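Local coordinates for protein arginine kinase (Anthopleura japonica, PDB 4RF6) that catalyses the ATP-dependent phosphorylation of L-arginine to N(omega)-phospho-L-arginine, carrying two phosphagen kinase repeats in a single monomeric chain, at residues A[139-144]-A[149-154]; A[157-162]-A[227-232]; A[387-392]-A[441-446]. All blocks are in the same frame, centred on the assembly; numbering follows the deposited sequence.

Overall arrangement
From the N terminus, contact 1 comes first, closing a short loop, with four residues between its segments, where the chain passes from strand 127-136 into helix 149-163. The same helix then supplies one side of contact 2, where its later turns pack on strand 225-229 across 64 intervening residues. The two contacts touch, with centres about 11 Å apart, and Tyr141 of contact 1 meets Lys158 of contact 2. Contact 3 lies in the second repeat, across 48 residues of its helical N-terminal part, with its centre about 60 Å from that of contact 2. All three follow in series, with no nesting or crossing: two serve the sheet-based domain of the first repeat, one the helical domain of the second.

Contact 1 of 3, residues A[139-144]-A[149-154]; sequences KGYGLA and KAHRLE
Tyr141 lays the CD1-CE1 edge of its ring over the imidazole of His151, a T-shaped (edge-to-face) pair that fastens the loop after strand 127-136 to the first turns of helix 149-163 in the phosphagen kinase catalytic domain. The ring centroids are 5.1 Å apart and the planes meet at 68°. Within the pair, Tyr141 CD1 lies 3.5 Å from His151 CG, and Tyr141 CE1 stands 3.8 Å above the imidazole plane, displaced toward its rim. The tyrosine ring therefore offers its edge and the histidine its face.

One helical turn further on, Glu154 takes up the phenol end. Its chain leaves with CG anti to the backbone N (chi1 -176°) and runs on extended, which carries the carboxylate back to the tyrosine. Tyr141 OH donates to Glu154 OE2 over 2.6 Å, reaching the anti side of the oxygen and only 17° out of the carboxylate plane. The same hydroxyl is hydrogen-bonded to Lys158, farther along the helix, so two partners grip the phenol oxygen. Carboxylate and ring are strongly inclined to one another, and OE2 sits at the edge of the ring.

Two waters add polar links. One accepts from Gly142 N at 3.1 Å and lies in the plane of the imidazole, 3.1 Å from His151 ND1, thereby joining the tyrosine's neighbour to its aromatic partner. The loop also passes near the active centre: the side chain of Ala144 is about 6 Å from that of Glu232, a substrate-binding residue by similarity. At that end of the contact, the second water donates to Ala144 O and accepts from Arg152 NH2, at 2.9 Å, in the guanidinium plane.

Contact 2 of 3, residues A[157-162]-A[227-232]; sequences KKVVGV and VWLNEE
Helix 149-163 packs against the antiparallel sheet of the phosphagen kinase catalytic domain, and here its third and fourth turns meet strand 225-229 through three aliphatic side chains. Val159 and Leu229 reach toward each other tip to tip, their CA atoms 8.1 Å apart. The closest approach is Val159 CG1 to Leu229 CD2 at 3.7 Å. Val159 CG1 meets both leucine methyls, while Val159 CG2 touches Leu229 CD1 at 3.9 Å. On the strand side, Leu229 points its CB toward the helix, and with CG anti to the backbone N (chi1 -170°) both methyls come within reach of Val159.

Neighbouring side chains widen this apolar patch. Leu235, on the adjacent strand 235-242, touches both Val159 and Leu229, and Leu138 reaches Val159 from a loop. No hydrogen bond crosses between the two segments; Leu229 is instead paired through its backbone with Gly216 of the neighbouring strand.

Just beyond the packed leucine the chain leaves the strand. Asn230 adopts a left-handed backbone conformation (phi 64°, psi 34°), and its ND2 is hydrogen-bonded to Gly214 O. The turn leads through Glu231 to Glu232, which by similarity binds the substrate, so the packed strand runs on toward the substrate site. The intervening Glu231 forms a salt bridge with Arg236, a predicted ATP-binding residue, and its OE2 also accepts a weak bond from Glu232 N at 3.1 Å. Back at the helix, Val160 makes the flanking contact: its side chain runs at about a right angle to that of Leu229, with Val160 CG2 4.0 Å from Leu229 CD2.

Contact 3 of 3, residues A[387-392]-A[441-446]; sequences RKYLTP and FDKIVE
The ring of Tyr389 is held between the aliphatic parts of two lysines, one on each face. Lys443, from helix 438-448, places its CB over the centre of one face, 3.6 Å from the ring centroid and 14° off the normal, a CH-pi contact. Over the opposite face lies CG of Lys388, the preceding residue, 3.9 Å above the plane.

Lys443 then runs obliquely across the ring, and its CD comes within 3.5 Å of Tyr389 CD1. Its chain is bent at chi4 (65°), and the ammonium end turns away from the ring to bond the carbonyl O of Pro439 in its own helix. Ile444 adds a looser apolar touch, CG1 to Tyr389 CD2 at 4.1 Å.

Toward the phenol end the contact becomes polar. A water donates to Tyr389 OH at 3.0 Å and to Lys443 O at 2.7 Å, bridging ring and helix backbone where Tyr389 CE2 already lies 3.5 Å from that same carbonyl O. Asp447, one turn beyond Lys443, is hydrogen-bonded to the hydroxyl and also forms a salt bridge with Lys388, so the ring's hydroxyl and the lysine on its far face are both tied to helix 438-448. Far from the annotated sites, this is helix-to-helix packing within the helical N-terminal domain of the second phosphagen kinase repeat.

Contact 1 of 3, residues A[139-144]-A[149-154]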
ATOM      1  N   LYS A 139       7.610 -19.734  27.904  1.00 25.52           N
ATOM      2  CA  LYS A 139       7.689 -20.387  29.210  1.00 28.33           C
ATOM      3  C   LYS A 139       9.083 -20.935  29.471  1.00 25.17           C
ATOM      4  O   LYS A 139       9.736 -21.440  28.556  1.00 27.30           O
ATOM      5  CB  LYS A 139       6.697 -21.549  29.284  1.00 32.27           C
ATOM      6  CG  LYS A 139       5.262 -21.133  29.483  1.00 41.00           C
ATOM      7  CD  LYS A 139       4.296 -22.306  29.311  1.00 45.75           C
ATOM      8  CE  LYS A 139       2.861 -21.889  29.642  1.00 47.45           C
ATOM      9  NZ  LYS A 139       1.843 -22.670  28.877  1.00 49.93           N
ATOM     10  N   GLY A 140       9.534 -20.839  30.719  1.00 26.38           N
ATOM     11  CA  GLY A 140      10.767 -21.487  31.138  1.00 29.10           C
ATOM     12  C   GLY A 140      12.033 -20.643  31.109  1.00 26.61           C
ATOM     13  O   GLY A 140      13.125 -21.159  31.354  1.00 25.78           O
ATOM     14  N   TYR A 141      11.903 -19.353  30.814  1.00 26.67           N
ATOM     15  CA  TYR A 141      13.069 -18.476  30.731  1.00 23.97           C
ATOM     16  C   TYR A 141      12.836 -17.137  31.434  1.00 23.62           C
ATOM     17  O   TYR A 141      11.702 -16.785  31.765  1.00 24.34           O
ATOM     18  CB  TYR A 141      13.447 -18.227  29.265  1.00 24.46           C
ATOM     19  CG  TYR A 141      13.564 -19.482  28.431  1.00 27.40           C
ATOM     20  CD1 TYR A 141      14.690 -20.290  28.520  1.00 26.98           C
ATOM     21  CD2 TYR A 141      12.548 -19.859  27.555  1.00 27.81           C
ATOM     22  CE1 TYR A 141      14.806 -21.435  27.767  1.00 26.16           C
ATOM     23  CE2 TYR A 141      12.657 -21.008  26.792  1.00 28.90           C
ATOM     24  CZ  TYR A 141      13.792 -21.788  26.907  1.00 26.96           C
ATOM     25  OH  TYR A 141      13.922 -22.933  26.163  1.00 29.60           O
ATOM     26  N   GLY A 142      13.911 -16.394  31.670  1.00 24.30           N
ATOM     27  CA  GLY A 142      13.766 -15.021  32.115  1.00 23.51           C
ATOM     28  C   GLY A 142      13.277 -14.189  30.946  1.00 23.75           C
ATOM     29  O   GLY A 142      13.285 -14.645  29.797  1.00 21.60           O
ATOM     30  N   LEU A 143      12.837 -12.969  31.226  1.00 21.64           N
ATOM     31  CA  LEU A 143      12.450 -12.075  30.152  1.00 19.57           C
ATOM     32  C   LEU A 143      13.717 -11.517  29.508  1.00 19.40           C
ATOM     33  O   LEU A 143      14.829 -11.819  29.952  1.00 20.21           O
ATOM     34  CB  LEU A 143      11.526 -10.982  30.690  1.00 17.04           C
ATOM     35  CG  LEU A 143      10.285 -11.603  31.337  1.00 17.76           C
ATOM     36  CD1 LEU A 143       9.542 -10.635  32.254  1.00 16.35           C
ATOM     37  CD2 LEU A 143       9.347 -12.146  30.258  1.00 18.82           C
ATOM     38  N   ALA A 144      13.560 -10.727  28.453  1.00 19.64           N
ATOM     39  CA  ALA A 144      14.714 -10.192  27.722  1.00 18.63           C
ATOM     40  C   ALA A 144      15.804  -9.481  28.555  1.00 17.90           C
ATOM     41  O   ALA A 144      16.992  -9.605  28.237  1.00 16.24           O
ATOM     42  CB  ALA A 144      14.254  -9.302  26.575  1.00 18.18           C
ATOM     43  N   LYS A 149      22.632 -15.994  28.148  1.00 21.04           N
ATOM     44  CA  LYS A 149      23.188 -16.131  26.804  1.00 20.98           C
ATOM     45  C   LYS A 149      22.759 -17.445  26.150  1.00 20.77           C
ATOM     46  O   LYS A 149      22.335 -17.466  24.992  1.00 21.82           O
ATOM     47  CB  LYS A 149      24.714 -16.041  26.906  1.00 22.20           C
ATOM     48  CG  LYS A 149      25.503 -16.223  25.620  1.00 21.49           C
ATOM     49  CD  LYS A 149      26.950 -15.808  25.873  1.00 25.20           C
ATOM     50  CE  LYS A 149      27.892 -16.218  24.761  1.00 25.89           C
ATOM     51  NZ  LYS A 149      27.576 -15.580  23.454  1.00 25.78           N
ATOM     52  N   ALA A 150      22.855 -18.533  26.909  1.00 21.34           N
ATOM     53  CA  ALA A 150      22.498 -19.867  26.427  1.00 24.34           C
ATOM     54  C   ALA A 150      21.004 -19.998  26.142  1.00 22.95           C
ATOM     55  O   ALA A 150      20.589 -20.645  25.176  1.00 21.12           O
ATOM     56  CB  ALA A 150      22.927 -20.915  27.442  1.00 25.31           C
ATOM     57  N   HIS A 151      20.192 -19.407  27.004  1.00 18.94           N
ATOM     58  CA  HIS A 151      18.751 -19.530  26.866  1.00 19.74           C
ATOM     59  C   HIS A 151      18.194 -18.703  25.705  1.00 16.95           C
ATOM     60  O   HIS A 151      17.213 -19.100  25.070  1.00 18.12           O
ATOM     61  CB  HIS A 151      18.058 -19.194  28.191  1.00 23.77           C
ATOM     62  CG  HIS A 151      18.154 -20.286  29.210  1.00 31.42           C
ATOM     63  ND1 HIS A 151      17.723 -20.132  30.511  1.00 34.92           N
ATOM     64  CD2 HIS A 151      18.627 -21.552  29.118  1.00 32.96           C
ATOM     65  CE1 HIS A 151      17.930 -21.255  31.176  1.00 36.35           C
ATOM     66  NE2 HIS A 151      18.478 -22.132  30.354  1.00 35.94           N
ATOM     67  N   ARG A 152      18.816 -17.560  25.427  1.00 15.33           N
ATOM     68  CA  ARG A 152      18.432 -16.754  24.271  1.00 17.49           C
ATOM     69  C   ARG A 152      18.616 -17.579  22.997  1.00 20.20           C
ATOM     70  O   ARG A 152      17.798 -17.522  22.072  1.00 19.94           O
ATOM     71  CB  ARG A 152      19.271 -15.470  24.207  1.00 13.38           C
ATOM     72  CG  ARG A 152      18.847 -14.502  23.106  1.00 16.70           C
ATOM     73  CD  ARG A 152      19.789 -13.296  23.006  1.00 16.75           C
ATOM     74  NE  ARG A 152      19.599 -12.354  24.109  1.00 18.95           N
ATOM     75  CZ  ARG A 152      20.429 -12.213  25.140  1.00 19.38           C
ATOM     76  NH1 ARG A 152      21.534 -12.943  25.222  1.00 21.76           N
ATOM     77  NH2 ARG A 152      20.151 -11.335  26.096  1.00 17.79           N
ATOM     78  N   LEU A 153      19.690 -18.361  22.966  1.00 17.74           N
ATOM     79  CA  LEU A 153      19.992 -19.205  21.815  1.00 20.55           C
ATOM     80  C   LEU A 153      18.999 -20.359  21.701  1.00 20.26           C
ATOM     81  O   LEU A 153      18.574 -20.727  20.599  1.00 21.10           O
ATOM     82  CB  LEU A 153      21.428 -19.725  21.917  1.00 21.10           C
ATOM     83  CG  LEU A 153      22.472 -18.632  21.721  1.00 23.33           C
ATOM     84  CD1 LEU A 153      23.852 -19.090  22.153  1.00 25.09           C
ATOM     85  CD2 LEU A 153      22.486 -18.214  20.263  1.00 25.92           C
ATOM     86  N   GLU A 154      18.628 -20.921  22.846  1.00 20.37           N
ATOM     87  CA  GLU A 154      17.654 -22.006  22.889  1.00 25.21           C
ATOM     88  C   GLU A 154      16.281 -21.505  22.449  1.00 23.30           C
ATOM     89  O   GLU A 154      15.525 -22.219  21.787  1.00 23.67           O
ATOM     90  CB  GLU A 154      17.585 -22.589  24.300  1.00 28.37           C
ATOM     91  CG  GLU A 154      16.674 -23.795  24.447  1.00 35.03           C
ATOM     92  CD  GLU A 154      16.868 -24.489  25.779  1.00 39.27           C
ATOM     93  OE1 GLU A 154      17.997 -24.953  26.048  1.00 44.30           O
ATOM     94  OE2 GLU A 154      15.897 -24.557  26.558  1.00 38.40           O
TER
HETATM   95  O   HOH W   1      16.902 -17.291  31.491  1.00  8.78           O
HETATM   96  O   HOH W   2      18.026  -9.435  25.929  1.00 19.68           O

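Contact 2 of 3, residues A[157-162]-A[227-232]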
ATOM      1  N   LYS A 157      16.275 -20.994  18.654  1.00 26.16           N
ATOM      2  CA  LYS A 157      16.228 -22.311  18.035  1.00 29.90           C
ATOM      3  C   LYS A 157      14.832 -22.930  18.078  1.00 29.62           C
ATOM      4  O   LYS A 157      14.360 -23.485  17.077  1.00 30.77           O
ATOM      5  CB  LYS A 157      17.237 -23.245  18.706  1.00 34.64           C
ATOM      6  CG  LYS A 157      16.871 -24.718  18.582  1.00 40.80           C
ATOM      7  CD  LYS A 157      18.043 -25.613  18.952  1.00 47.27           C
ATOM      8  CE  LYS A 157      17.677 -27.087  18.829  1.00 51.79           C
ATOM      9  NZ  LYS A 157      18.888 -27.961  18.880  1.00 54.08           N
ATOM     10  N   LYS A 158      14.181 -22.846  19.234  1.00 25.79           N
ATOM     11  CA  LYS A 158      12.836 -23.390  19.389  1.00 28.19           C
ATOM     12  C   LYS A 158      11.842 -22.640  18.519  1.00 27.11           C
ATOM     13  O   LYS A 158      10.994 -23.250  17.870  1.00 28.35           O
ATOM     14  CB  LYS A 158      12.392 -23.338  20.853  1.00 30.01           C
ATOM     15  CG  LYS A 158      12.842 -24.544  21.661  1.00 33.85           C
ATOM     16  CD  LYS A 158      13.202 -24.168  23.086  1.00 35.69           C
ATOM     17  CE  LYS A 158      12.043 -24.354  24.047  1.00 35.93           C
ATOM     18  NZ  LYS A 158      12.539 -24.877  25.362  1.00 34.92           N
ATOM     19  N   VAL A 159      11.955 -21.314  18.511  1.00 23.28           N
ATOM     20  CA  VAL A 159      11.033 -20.476  17.750  1.00 21.54           C
ATOM     21  C   VAL A 159      11.164 -20.742  16.256  1.00 22.45           C
ATOM     22  O   VAL A 159      10.165 -20.974  15.568  1.00 22.55           O
ATOM     23  CB  VAL A 159      11.239 -18.977  18.055  1.00 20.72           C
ATOM     24  CG1 VAL A 159      10.498 -18.117  17.043  1.00 19.44           C
ATOM     25  CG2 VAL A 159      10.764 -18.657  19.462  1.00 17.62           C
ATOM     26  N   VAL A 160      12.400 -20.714  15.762  1.00 22.79           N
ATOM     27  CA  VAL A 160      12.671 -20.949  14.341  1.00 27.83           C
ATOM     28  C   VAL A 160      12.109 -22.297  13.874  1.00 30.58           C
ATOM     29  O   VAL A 160      11.536 -22.400  12.782  1.00 30.85           O
ATOM     30  CB  VAL A 160      14.174 -20.839  14.022  1.00 28.79           C
ATOM     31  CG1 VAL A 160      14.473 -21.320  12.611  1.00 31.18           C
ATOM     32  CG2 VAL A 160      14.645 -19.399  14.197  1.00 28.69           C
ATOM     33  N   GLY A 161      12.248 -23.318  14.717  1.00 30.53           N
ATOM     34  CA  GLY A 161      11.691 -24.632  14.436  1.00 29.37           C
ATOM     35  C   GLY A 161      10.192 -24.611  14.184  1.00 29.77           C
ATOM     36  O   GLY A 161       9.692 -25.335  13.319  1.00 28.22           O
ATOM     37  N   VAL A 162       9.473 -23.789  14.943  1.00 28.23           N
ATOM     38  CA  VAL A 162       8.037 -23.639  14.740  1.00 29.82           C
ATOM     39  C   VAL A 162       7.767 -22.792  13.503  1.00 30.42           C
ATOM     40  O   VAL A 162       6.946 -23.153  12.657  1.00 31.27           O
ATOM     41  CB  VAL A 162       7.341 -22.996  15.957  1.00 27.65           C
ATOM     42  CG1 VAL A 162       5.900 -22.663  15.627  1.00 26.52           C
ATOM     43  CG2 VAL A 162       7.395 -23.918  17.157  1.00 26.33           C
ATOM     44  N   VAL A 227       7.951 -11.444  12.269  1.00 16.73           N
ATOM     45  CA  VAL A 227       8.336 -11.747  13.644  1.00 17.40           C
ATOM     46  C   VAL A 227       9.713 -11.158  13.944  1.00 18.95           C
ATOM     47  O   VAL A 227      10.666 -11.385  13.197  1.00 18.47           O
ATOM     48  CB  VAL A 227       8.382 -13.270  13.916  1.00 15.68           C
ATOM     49  CG1 VAL A 227       8.819 -13.545  15.353  1.00 14.76           C
ATOM     50  CG2 VAL A 227       7.028 -13.926  13.629  1.00 13.69           C
ATOM     51  N   TRP A 228       9.811 -10.386  15.024  1.00 18.31           N
ATOM     52  CA  TRP A 228      11.113 -10.011  15.562  1.00 18.86           C
ATOM     53  C   TRP A 228      11.435 -10.943  16.710  1.00 16.93           C
ATOM     54  O   TRP A 228      10.635 -11.120  17.635  1.00 17.83           O
ATOM     55  CB  TRP A 228      11.135  -8.559  16.025  1.00 20.47           C
ATOM     56  CG  TRP A 228      11.225  -7.594  14.889  1.00 23.41           C
ATOM     57  CD1 TRP A 228      11.259  -7.897  13.553  1.00 25.00           C
ATOM     58  CD2 TRP A 228      11.286  -6.163  14.971  1.00 24.72           C
ATOM     59  NE1 TRP A 228      11.341  -6.745  12.807  1.00 21.67           N
ATOM     60  CE2 TRP A 228      11.358  -5.662  13.659  1.00 23.19           C
ATOM     61  CE3 TRP A 228      11.286  -5.252  16.039  1.00 23.72           C
ATOM     62  CZ2 TRP A 228      11.431  -4.293  13.374  1.00 26.06           C
ATOM     63  CZ3 TRP A 228      11.359  -3.890  15.758  1.00 23.15           C
ATOM     64  CH2 TRP A 228      11.429  -3.427  14.439  1.00 25.10           C
ATOM     65  N   LEU A 229      12.606 -11.556  16.640  1.00 17.83           N
ATOM     66  CA  LEU A 229      12.976 -12.580  17.605  1.00 20.23           C
ATOM     67  C   LEU A 229      14.024 -12.026  18.558  1.00 17.83           C
ATOM     68  O   LEU A 229      15.091 -11.587  18.119  1.00 17.78           O
ATOM     69  CB  LEU A 229      13.505 -13.802  16.857  1.00 21.81           C
ATOM     70  CG  LEU A 229      13.765 -15.118  17.576  1.00 27.75           C
ATOM     71  CD1 LEU A 229      12.753 -15.347  18.681  1.00 27.18           C
ATOM     72  CD2 LEU A 229      13.724 -16.268  16.567  1.00 27.50           C
ATOM     73  N   ASN A 230      13.701 -12.020  19.851  1.00 16.99           N
ATOM     74  CA  ASN A 230      14.640 -11.623  20.904  1.00 18.44           C
ATOM     75  C   ASN A 230      15.107 -10.171  20.845  1.00 19.25           C
ATOM     76  O   ASN A 230      16.253  -9.863  21.182  1.00 18.83           O
ATOM     77  CB  ASN A 230      15.850 -12.570  20.948  1.00 20.23           C
ATOM     78  CG  ASN A 230      15.514 -13.911  21.556  1.00 18.98           C
ATOM     79  OD1 ASN A 230      14.713 -13.998  22.483  1.00 19.85           O
ATOM     80  ND2 ASN A 230      16.118 -14.972  21.028  1.00 18.43           N
ATOM     81  N   GLU A 231      14.224  -9.282  20.409  1.00 20.19           N
ATOM     82  CA  GLU A 231      14.496  -7.852  20.506  1.00 19.60           C
ATOM     83  C   GLU A 231      14.192  -7.397  21.943  1.00 21.14           C
ATOM     84  O   GLU A 231      14.980  -7.656  22.861  1.00 20.43           O
ATOM     85  CB  GLU A 231      13.670  -7.074  19.475  1.00 23.05           C
ATOM     86  CG  GLU A 231      14.055  -5.599  19.310  1.00 25.24           C
ATOM     87  CD  GLU A 231      12.911  -4.652  19.646  1.00 28.50           C
ATOM     88  OE1 GLU A 231      13.142  -3.422  19.680  1.00 29.79           O
ATOM     89  OE2 GLU A 231      11.784  -5.140  19.876  1.00 27.23           O
ATOM     90  N   GLU A 232      13.047  -6.756  22.156  1.00 18.77           N
ATOM     91  CA  GLU A 232      12.690  -6.278  23.491  1.00 19.45           C
ATOM     92  C   GLU A 232      11.995  -7.371  24.306  1.00 19.59           C
ATOM     93  O   GLU A 232      12.083  -7.403  25.540  1.00 22.23           O
ATOM     94  CB  GLU A 232      11.811  -5.030  23.401  1.00 24.24           C
ATOM     95  CG  GLU A 232      11.363  -4.493  24.755  1.00 30.42           C
ATOM     96  CD  GLU A 232      10.508  -3.249  24.639  1.00 33.55           C
ATOM     97  OE1 GLU A 232      10.799  -2.411  23.761  1.00 33.08           O
ATOM     98  OE2 GLU A 232       9.552  -3.113  25.430  1.00 34.92           O
TER

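Contact 3 of 3, residues A[387-392]-A[441-446]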
ATOM      1  N   ARG A 387     -19.119  19.797 -17.112  1.00 37.66           N
ATOM      2  CA  ARG A 387     -19.978  20.959 -16.941  1.00 38.95           C
ATOM      3  C   ARG A 387     -20.931  21.084 -18.126  1.00 37.09           C
ATOM      4  O   ARG A 387     -22.108  21.408 -17.961  1.00 37.36           O
ATOM      5  CB  ARG A 387     -19.113  22.219 -16.822  1.00 44.81           C
ATOM      6  CG  ARG A 387     -19.827  23.456 -16.284  1.00 50.13           C
ATOM      7  CD  ARG A 387     -20.636  24.174 -17.353  1.00 54.35           C
ATOM      8  NE  ARG A 387     -21.077  25.496 -16.927  1.00 60.04           N
ATOM      9  CZ  ARG A 387     -20.458  26.623 -17.261  1.00 62.75           C
ATOM     10  NH1 ARG A 387     -19.375  26.584 -18.027  1.00 63.18           N
ATOM     11  NH2 ARG A 387     -20.927  27.785 -16.832  1.00 63.20           N
ATOM     12  N   LYS A 388     -20.407  20.832 -19.321  1.00 33.83           N
ATOM     13  CA  LYS A 388     -21.177  20.982 -20.549  1.00 34.49           C
ATOM     14  C   LYS A 388     -22.419  20.096 -20.562  1.00 35.44           C
ATOM     15  O   LYS A 388     -23.478  20.512 -21.034  1.00 33.86           O
ATOM     16  CB  LYS A 388     -20.300  20.671 -21.769  1.00 33.47           C
ATOM     17  CG  LYS A 388     -20.994  20.898 -23.111  1.00 34.06           C
ATOM     18  CD  LYS A 388     -20.034  20.697 -24.270  1.00 32.73           C
ATOM     19  CE  LYS A 388     -20.705  21.018 -25.594  1.00 35.37           C
ATOM     20  NZ  LYS A 388     -19.830  20.689 -26.755  1.00 37.27           N
ATOM     21  N   TYR A 389     -22.296  18.885 -20.023  1.00 34.53           N
ATOM     22  CA  TYR A 389     -23.353  17.882 -20.171  1.00 33.07           C
ATOM     23  C   TYR A 389     -24.118  17.513 -18.895  1.00 30.63           C
ATOM     24  O   TYR A 389     -25.250  17.024 -18.966  1.00 30.99           O
ATOM     25  CB  TYR A 389     -22.795  16.630 -20.862  1.00 30.78           C
ATOM     26  CG  TYR A 389     -22.398  16.887 -22.292  1.00 31.77           C
ATOM     27  CD1 TYR A 389     -23.337  17.314 -23.222  1.00 32.67           C
ATOM     28  CD2 TYR A 389     -21.086  16.715 -22.713  1.00 32.11           C
ATOM     29  CE1 TYR A 389     -22.986  17.558 -24.531  1.00 35.65           C
ATOM     30  CE2 TYR A 389     -20.722  16.957 -24.024  1.00 32.54           C
ATOM     31  CZ  TYR A 389     -21.676  17.378 -24.925  1.00 34.54           C
ATOM     32  OH  TYR A 389     -21.325  17.624 -26.228  1.00 36.41           O
ATOM     33  N   LEU A 390     -23.515  17.750 -17.735  1.00 28.43           N
ATOM     34  CA  LEU A 390     -24.184  17.428 -16.478  1.00 29.34           C
ATOM     35  C   LEU A 390     -25.171  18.520 -16.063  1.00 31.15           C
ATOM     36  O   LEU A 390     -24.823  19.425 -15.306  1.00 31.27           O
ATOM     37  CB  LEU A 390     -23.182  17.170 -15.347  1.00 27.36           C
ATOM     38  CG  LEU A 390     -23.816  16.602 -14.074  1.00 31.02           C
ATOM     39  CD1 LEU A 390     -24.152  15.141 -14.261  1.00 34.35           C
ATOM     40  CD2 LEU A 390     -22.938  16.785 -12.850  1.00 31.51           C
ATOM     41  N   THR A 391     -26.399  18.431 -16.560  1.00 32.81           N
ATOM     42  CA  THR A 391     -27.467  19.323 -16.119  1.00 35.03           C
ATOM     43  C   THR A 391     -27.945  18.871 -14.740  1.00 37.70           C
ATOM     44  O   THR A 391     -27.740  17.715 -14.360  1.00 34.94           O
ATOM     45  CB  THR A 391     -28.641  19.285 -17.096  1.00 35.39           C
ATOM     46  OG1 THR A 391     -29.428  18.116 -16.843  1.00 40.71           O
ATOM     47  CG2 THR A 391     -28.137  19.246 -18.525  1.00 33.87           C
ATOM     48  N   PRO A 392     -28.561  19.784 -13.969  1.00 42.64           N
ATOM     49  CA  PRO A 392     -29.116  19.394 -12.668  1.00 42.23           C
ATOM     50  C   PRO A 392     -30.223  18.336 -12.762  1.00 39.24           C
ATOM     51  O   PRO A 392     -30.327  17.499 -11.862  1.00 40.93           O
ATOM     52  CB  PRO A 392     -29.670  20.711 -12.122  1.00 46.34           C
ATOM     53  CG  PRO A 392     -28.793  21.756 -12.733  1.00 44.97           C
ATOM     54  CD  PRO A 392     -28.509  21.249 -14.127  1.00 44.60           C
ATOM     55  N   PHE A 441     -22.343   9.726 -19.994  1.00 17.62           N
ATOM     56  CA  PHE A 441     -21.199   9.153 -20.701  1.00 18.09           C
ATOM     57  C   PHE A 441     -21.333   9.194 -22.228  1.00 20.00           C
ATOM     58  O   PHE A 441     -20.344   9.439 -22.923  1.00 18.73           O
ATOM     59  CB  PHE A 441     -20.928   7.716 -20.233  1.00 14.03           C
ATOM     60  CG  PHE A 441     -20.103   7.626 -18.972  1.00 19.39           C
ATOM     61  CD1 PHE A 441     -20.717   7.581 -17.725  1.00 20.03           C
ATOM     62  CD2 PHE A 441     -18.712   7.567 -19.039  1.00 19.11           C
ATOM     63  CE1 PHE A 441     -19.966   7.496 -16.564  1.00 20.46           C
ATOM     64  CE2 PHE A 441     -17.951   7.479 -17.887  1.00 20.15           C
ATOM     65  CZ  PHE A 441     -18.582   7.441 -16.643  1.00 19.93           C
ATOM     66  N   ASP A 442     -22.537   8.954 -22.754  1.00 19.01           N
ATOM     67  CA  ASP A 442     -22.738   8.975 -24.209  1.00 18.60           C
ATOM     68  C   ASP A 442     -22.341  10.324 -24.789  1.00 18.60           C
ATOM     69  O   ASP A 442     -21.686  10.401 -25.829  1.00 18.44           O
ATOM     70  CB  ASP A 442     -24.198   8.707 -24.574  1.00 17.96           C
ATOM     71  CG  ASP A 442     -24.615   7.280 -24.324  1.00 20.84           C
ATOM     72  OD1 ASP A 442     -23.748   6.459 -23.959  1.00 21.37           O
ATOM     73  OD2 ASP A 442     -25.816   6.983 -24.511  1.00 18.87           O
ATOM     74  N   LYS A 443     -22.754  11.386 -24.106  1.00 14.42           N
ATOM     75  CA  LYS A 443     -22.489  12.747 -24.560  1.00 19.26           C
ATOM     76  C   LYS A 443     -21.000  13.086 -24.527  1.00 22.15           C
ATOM     77  O   LYS A 443     -20.491  13.776 -25.412  1.00 22.73           O
ATOM     78  CB  LYS A 443     -23.284  13.754 -23.719  1.00 21.30           C
ATOM     79  CG  LYS A 443     -24.785  13.719 -23.991  1.00 26.14           C
ATOM     80  CD  LYS A 443     -25.571  14.595 -23.018  1.00 32.65           C
ATOM     81  CE  LYS A 443     -27.083  14.443 -23.226  1.00 34.84           C
ATOM     82  NZ  LYS A 443     -27.573  13.062 -22.906  1.00 31.55           N
ATOM     83  N   ILE A 444     -20.299  12.606 -23.506  1.00 21.27           N
ATOM     84  CA  ILE A 444     -18.860  12.858 -23.399  1.00 20.52           C
ATOM     85  C   ILE A 444     -18.070  12.027 -24.408  1.00 18.04           C
ATOM     86  O   ILE A 444     -17.136  12.530 -25.036  1.00 19.33           O
ATOM     87  CB  ILE A 444     -18.346  12.633 -21.966  1.00 21.36           C
ATOM     88  CG1 ILE A 444     -18.770  13.798 -21.079  1.00 25.34           C
ATOM     89  CG2 ILE A 444     -16.836  12.525 -21.932  1.00 20.15           C
ATOM     90  CD1 ILE A 444     -19.155  13.375 -19.701  1.00 26.04           C
ATOM     91  N   VAL A 445     -18.458  10.763 -24.577  1.00 17.61           N
ATOM     92  CA  VAL A 445     -17.813   9.908 -25.576  1.00 20.68           C
ATOM     93  C   VAL A 445     -17.941  10.495 -26.983  1.00 22.38           C
ATOM     94  O   VAL A 445     -16.952  10.594 -27.719  1.00 19.77           O
ATOM     95  CB  VAL A 445     -18.392   8.485 -25.570  1.00 20.41           C
ATOM     96  CG1 VAL A 445     -17.988   7.740 -26.839  1.00 15.78           C
ATOM     97  CG2 VAL A 445     -17.929   7.727 -24.340  1.00 21.27           C
ATOM     98  N   GLU A 446     -19.158  10.888 -27.352  1.00 20.40           N
ATOM     99  CA  GLU A 446     -19.422  11.382 -28.699  1.00 19.08           C
ATOM    100  C   GLU A 446     -18.875  12.789 -28.911  1.00 22.66           C
ATOM    101  O   GLU A 446     -18.708  13.234 -30.049  1.00 23.80           O
ATOM    102  CB  GLU A 446     -20.920  11.317 -29.026  1.00 16.62           C
ATOM    103  CG  GLU A 446     -21.451   9.890 -29.197  1.00 18.03           C
ATOM    104  CD  GLU A 446     -22.910   9.839 -29.635  1.00 23.75           C
ATOM    105  OE1 GLU A 446     -23.606  10.875 -29.530  1.00 24.80           O
ATOM    106  OE2 GLU A 446     -23.356   8.756 -30.084  1.00 22.28           O
TER
HETATM  107  O   HOH W   3     -21.917  14.940 -27.396  1.00 30.76           O